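Local coordinates for protein glycine betaine/carnitine/choline ABC transporter (Staphylococcus aureus subsp. aureus Mu50, PDB 3O66) that probably binds glycine betaine, carnitine or choline as the substrate-binding component of an ABC importer, at residues Glu81-Ala93 with Asp213-Val225. Sequence-based numbering, arbitrary orientation.
Sequences EAPIKDPKKAMIA and DKQFFPPYAASAV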
loop_
_atom_site.group_PDB
_atom_site.type_symbol
_atom_site.label_atom_id
_atom_site.label_comp_id
_atom_site.label_asym_id
_atom_site.label_seq_id
_atom_site.Cartn_x
_atom_site.Cartn_y
_atom_site.Cartn_z
ATOM N N GLU A 81 4.047 -1.880 18.795
ATOM C CA GLU A 81 3.559 -0.662 19.461
ATOM C C GLU A 81 2.049 -0.537 19.276
ATOM O O GLU A 81 1.450 -1.273 18.501
ATOM C CB GLU A 81 4.266 0.603 18.927
ATOM C CG GLU A 81 5.799 0.650 19.117
ATOM C CD GLU A 81 6.250 0.861 20.578
ATOM O OE1 GLU A 81 5.395 1.006 21.482
ATOM O OE2 GLU A 81 7.474 0.890 20.824
ATOM N N ALA A 82 1.441 0.394 20.007
ATOM C CA ALA A 82 0.029 0.701 19.838
ATOM C C ALA A 82 -0.198 1.436 18.502
ATOM O O ALA A 82 0.670 2.177 18.048
ATOM C CB ALA A 82 -0.451 1.544 21.020
ATOM N N PRO A 83 -1.365 1.218 17.849
ATOM C CA PRO A 83 -1.644 1.970 16.616
ATOM C C PRO A 83 -1.767 3.471 16.888
ATOM O O PRO A 83 -2.250 3.863 17.952
ATOM C CB PRO A 83 -3.010 1.419 16.166
ATOM C CG PRO A 83 -3.580 0.741 17.359
ATOM C CD PRO A 83 -2.421 0.240 18.150
ATOM N N ILE A 84 -1.324 4.295 15.943
ATOM C CA ILE A 84 -1.505 5.753 16.025
ATOM C C ILE A 84 -2.409 6.173 14.854
ATOM O O ILE A 84 -2.132 5.808 13.721
ATOM C CB ILE A 84 -0.132 6.504 15.973
ATOM C CG1 ILE A 84 0.673 6.235 17.267
ATOM C CG2 ILE A 84 -0.349 8.017 15.751
ATOM C CD1 ILE A 84 2.112 6.763 17.267
ATOM N N LYS A 85 -3.484 6.924 15.114
ATOM C CA LYS A 85 -4.395 7.318 14.009
ATOM C C LYS A 85 -3.891 8.463 13.133
ATOM O O LYS A 85 -4.137 8.447 11.927
ATOM C CB LYS A 85 -5.824 7.645 14.501
ATOM C CG LYS A 85 -6.559 6.497 15.225
ATOM C CD LYS A 85 -6.613 5.233 14.341
ATOM C CE LYS A 85 -7.578 4.179 14.878
ATOM N NZ LYS A 85 -8.970 4.701 14.960
ATOM N N ASP A 86 -3.239 9.468 13.736
ATOM C CA ASP A 86 -2.760 10.637 12.991
ATOM C C ASP A 86 -1.671 10.239 11.981
ATOM O O ASP A 86 -0.700 9.584 12.360
ATOM C CB ASP A 86 -2.178 11.688 13.957
ATOM C CG ASP A 86 -1.624 12.906 13.221
ATOM O OD1 ASP A 86 -2.431 13.642 12.610
ATOM O OD2 ASP A 86 -0.392 13.135 13.245
ATOM N N PRO A 87 -1.791 10.678 10.714
ATOM C CA PRO A 87 -0.783 10.254 9.722
ATOM C C PRO A 87 0.673 10.652 10.062
ATOM O O PRO A 87 1.567 9.769 10.107
ATOM C CB PRO A 87 -1.285 10.891 8.421
ATOM C CG PRO A 87 -2.773 10.977 8.604
ATOM C CD PRO A 87 -2.978 11.283 10.063
ATOM N N LYS A 88 0.904 11.941 10.321
ATOM C CA LYS A 88 2.240 12.413 10.661
ATOM C C LYS A 88 2.858 11.735 11.889
ATOM O O LYS A 88 4.012 11.327 11.841
ATOM C CB LYS A 88 2.298 13.928 10.800
ATOM C CG LYS A 88 2.169 14.705 9.473
ATOM C CD LYS A 88 2.492 16.218 9.658
ATOM C CE LYS A 88 1.560 16.921 10.663
ATOM N NZ LYS A 88 0.093 16.835 10.324
ATOM N N LYS A 89 2.109 11.619 12.979
ATOM C CA LYS A 89 2.654 11.032 14.224
ATOM C C LYS A 89 2.862 9.510 14.094
ATOM O O LYS A 89 3.778 8.956 14.710
ATOM C CB LYS A 89 1.747 11.342 15.411
ATOM C CG LYS A 89 1.795 12.800 15.878
ATOM C CD LYS A 89 0.960 12.938 17.155
ATOM C CE LYS A 89 0.092 14.172 17.149
ATOM N NZ LYS A 89 0.525 15.188 18.150
ATOM N N ALA A 90 2.013 8.847 13.302
ATOM C CA ALA A 90 2.202 7.424 13.020
ATOM C C ALA A 90 3.497 7.204 12.254
ATOM O O ALA A 90 4.217 6.231 12.516
ATOM C CB ALA A 90 1.007 6.838 12.209
HETATM N N MSE A 91 3.786 8.075 11.290
HETATM C CA MSE A 91 4.997 7.898 10.471
HETATM C C MSE A 91 6.253 8.182 11.301
HETATM O O MSE A 91 7.240 7.453 11.218
HETATM C CB MSE A 91 4.979 8.750 9.193
HETATM C CG MSE A 91 6.225 8.516 8.295
HETATM SE SE MSE A 91 6.468 6.622 7.798
HETATM C CE MSE A 91 5.585 6.753 6.087
ATOM N N ILE A 92 6.212 9.247 12.091
ATOM C CA ILE A 92 7.322 9.563 12.988
ATOM C C ILE A 92 7.619 8.393 13.952
ATOM O O ILE A 92 8.788 8.008 14.144
ATOM C CB ILE A 92 7.063 10.881 13.772
ATOM C CG1 ILE A 92 7.171 12.084 12.821
ATOM C CG2 ILE A 92 8.062 11.027 14.956
ATOM C CD1 ILE A 92 6.552 13.390 13.364
ATOM N N ALA A 93 6.577 7.847 14.574
ATOM C CA ALA A 93 6.741 6.696 15.481
ATOM C C ALA A 93 7.338 5.497 14.738
ATOM O O ALA A 93 8.173 4.797 15.275
ATOM C CB ALA A 93 5.407 6.300 16.115
ATOM N N ASP A 213 -13.040 9.963 7.061
ATOM C CA ASP A 213 -13.013 11.266 7.733
ATOM C C ASP A 213 -12.877 11.172 9.254
ATOM O O ASP A 213 -12.425 12.127 9.888
ATOM C CB ASP A 213 -14.264 12.077 7.381
ATOM C CG ASP A 213 -15.554 11.315 7.690
ATOM O OD1 ASP A 213 -15.939 10.442 6.878
ATOM O OD2 ASP A 213 -16.171 11.578 8.760
ATOM N N LYS A 214 -13.263 10.033 9.836
ATOM C CA LYS A 214 -13.117 9.817 11.279
ATOM C C LYS A 214 -11.847 9.034 11.668
ATOM O O LYS A 214 -11.620 8.768 12.849
ATOM C CB LYS A 214 -14.370 9.138 11.861
ATOM C CG LYS A 214 -15.596 10.050 11.866
ATOM C CD LYS A 214 -16.746 9.426 12.621
ATOM C CE LYS A 214 -17.870 10.429 12.809
ATOM N NZ LYS A 214 -18.275 10.440 14.257
ATOM N N GLN A 215 -11.014 8.691 10.674
ATOM C CA GLN A 215 -9.790 7.899 10.899
ATOM C C GLN A 215 -10.059 6.633 11.716
ATOM O O GLN A 215 -9.347 6.346 12.706
ATOM C CB GLN A 215 -8.666 8.729 11.557
ATOM C CG GLN A 215 -8.285 9.974 10.784
ATOM C CD GLN A 215 -7.249 10.851 11.497
ATOM O OE1 GLN A 215 -7.168 10.898 12.743
ATOM N NE2 GLN A 215 -6.460 11.563 10.703
ATOM N N PHE A 216 -11.100 5.906 11.330
ATOM C CA PHE A 216 -11.393 4.619 11.921
ATOM C C PHE A 216 -10.235 3.669 11.650
ATOM O O PHE A 216 -9.895 2.874 12.513
ATOM C CB PHE A 216 -12.689 4.041 11.349
ATOM C CG PHE A 216 -12.977 2.643 11.811
ATOM C CD1 PHE A 216 -13.395 2.396 13.115
ATOM C CD2 PHE A 216 -12.802 1.572 10.948
ATOM C CE1 PHE A 216 -13.640 1.085 13.562
ATOM C CE2 PHE A 216 -13.051 0.269 11.372
ATOM C CZ PHE A 216 -13.474 0.021 12.691
ATOM N N PHE A 217 -9.646 3.755 10.450
ATOM C CA PHE A 217 -8.464 2.969 10.138
ATOM C C PHE A 217 -7.181 3.733 10.391
ATOM O O PHE A 217 -7.117 4.960 10.170
ATOM C CB PHE A 217 -8.458 2.510 8.683
ATOM C CG PHE A 217 -9.659 1.679 8.286
ATOM C CD1 PHE A 217 -9.819 0.378 8.773
ATOM C CD2 PHE A 217 -10.592 2.177 7.367
ATOM C CE1 PHE A 217 -10.929 -0.409 8.371
ATOM C CE2 PHE A 217 -11.711 1.409 6.981
ATOM C CZ PHE A 217 -11.863 0.115 7.482
ATOM N N PRO A 218 -6.134 3.019 10.835
ATOM C CA PRO A 218 -4.887 3.735 11.026
ATOM C C PRO A 218 -4.224 3.897 9.655
ATOM O O PRO A 218 -4.680 3.280 8.691
ATOM C CB PRO A 218 -4.087 2.808 11.956
ATOM C CG PRO A 218 -4.626 1.424 11.637
ATOM C CD PRO A 218 -6.074 1.624 11.321
ATOM N N PRO A 219 -3.180 4.736 9.560
ATOM C CA PRO A 219 -2.499 4.916 8.264
ATOM C C PRO A 219 -1.751 3.672 7.831
ATOM O O PRO A 219 -1.232 2.916 8.668
ATOM C CB PRO A 219 -1.472 6.026 8.523
ATOM C CG PRO A 219 -1.733 6.521 9.900
ATOM C CD PRO A 219 -2.645 5.604 10.624
ATOM N N TYR A 220 -1.701 3.483 6.525
ATOM C CA TYR A 220 -0.898 2.449 5.927
ATOM C C TYR A 220 -0.131 3.089 4.771
ATOM O O TYR A 220 -0.177 2.624 3.613
ATOM C CB TYR A 220 -1.819 1.322 5.434
ATOM C CG TYR A 220 -2.432 0.549 6.577
ATOM C CD1 TYR A 220 -3.692 0.891 7.083
ATOM C CD2 TYR A 220 -1.738 -0.487 7.174
ATOM C CE1 TYR A 220 -4.266 0.171 8.146
ATOM C CE2 TYR A 220 -2.287 -1.218 8.235
ATOM C CZ TYR A 220 -3.545 -0.879 8.716
ATOM O OH TYR A 220 -4.083 -1.585 9.742
ATOM N N ALA A 221 0.569 4.171 5.093
ATOM C CA ALA A 221 1.450 4.814 4.116
ATOM C C ALA A 221 2.550 3.814 3.708
ATOM O O ALA A 221 3.103 3.132 4.538
ATOM C CB ALA A 221 2.054 6.062 4.708
ATOM N N ALA A 222 2.833 3.748 2.417
ATOM C CA ALA A 222 3.812 2.808 1.853
ATOM C C ALA A 222 5.169 3.475 1.661
ATOM O O ALA A 222 5.237 4.615 1.123
ATOM C CB ALA A 222 3.298 2.303 0.494
ATOM N N SER A 223 6.235 2.761 2.062
ATOM C CA SER A 223 7.616 3.256 1.943
ATOM C C SER A 223 8.556 2.109 1.687
ATOM O O SER A 223 8.212 0.962 1.990
ATOM C CB SER A 223 8.093 3.893 3.254
ATOM O OG SER A 223 7.281 4.974 3.689
ATOM N N ALA A 224 9.751 2.432 1.173
ATOM C CA ALA A 224 10.881 1.521 1.177
ATOM C C ALA A 224 11.445 1.414 2.604
ATOM O O ALA A 224 11.290 2.340 3.369
ATOM C CB ALA A 224 11.954 2.074 0.275
ATOM N N VAL A 225 12.077 0.279 2.928
ATOM C CA VAL A 225 12.954 0.115 4.111
ATOM C C VAL A 225 14.312 -0.397 3.630
ATOM O O VAL A 225 14.386 -1.221 2.724
ATOM C CB VAL A 225 12.324 -0.856 5.135
ATOM C CG1 VAL A 225 13.304 -1.155 6.360
ATOM C CG2 VAL A 225 10.973 -0.299 5.616
HETATM O O HOH W 1 -5.784 7.153 9.928
HETATM O O HOH W 2 -5.016 13.474 12.296
#
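Lys-85 reaches the turn at Gln-215 with CG anti to its carbonyl carbon, beside the backbone N (chi1 -60°), and the chain bends at chi2 and again at chi4. This folds the chain along the turn and brings NZ to two carbonyls. NZ donates to Gln-215 O at 2.8 Å, in the carbonyl plane. The bond from NZ to Phe-216 O is longer, 3.2 Å. Here NZ stands above the plane of the Phe-216 carbonyl, 59° out of it, and not on a lone pair. Met-91, a selenomethionine, has CG anti to the backbone N (chi1 -177°). Bends at chi2 and chi3 then bring CE to 3.9 Å from Ala-221 CB and to 3.4 Å from Ser-223 OG, whose hydrogen bond goes to Phe-107 O.

Between these ends, Pro-219 turns CG to the first turn of helix 87-102 and CD to Ile-84 O, 3.1 Å away. CD also sits against Lys-85 O. CG lies 3.6 Å from Ala-90 CB and also packs on Pro-87 CA. The side chains of Gln-215 and Pro-87 cross at about a right angle, NE2 to CD. One water donates to both Lys-85 O and Phe-217 O. Another donates to Asp-86 OD1 and accepts from Gln-215 NE2. Asp-86 is the N-cap: its OD2 accepts from Lys-89 N at 2.9 Å.

The 213-225 segment runs from beside helix 159-166 in one lobe to strand 222-227 in the other, so it is one of the interlobe connections of this periplasmic-binding-protein fold. The direct bonds across the contact end on backbone carbonyls, and the waters add two polar bridges. The lysine charge is therefore probably stabilised by carbonyl dipoles, while Ala-90 CB with Pro-219 CG and Met-91 CE with Ala-221 CB are apolar contacts.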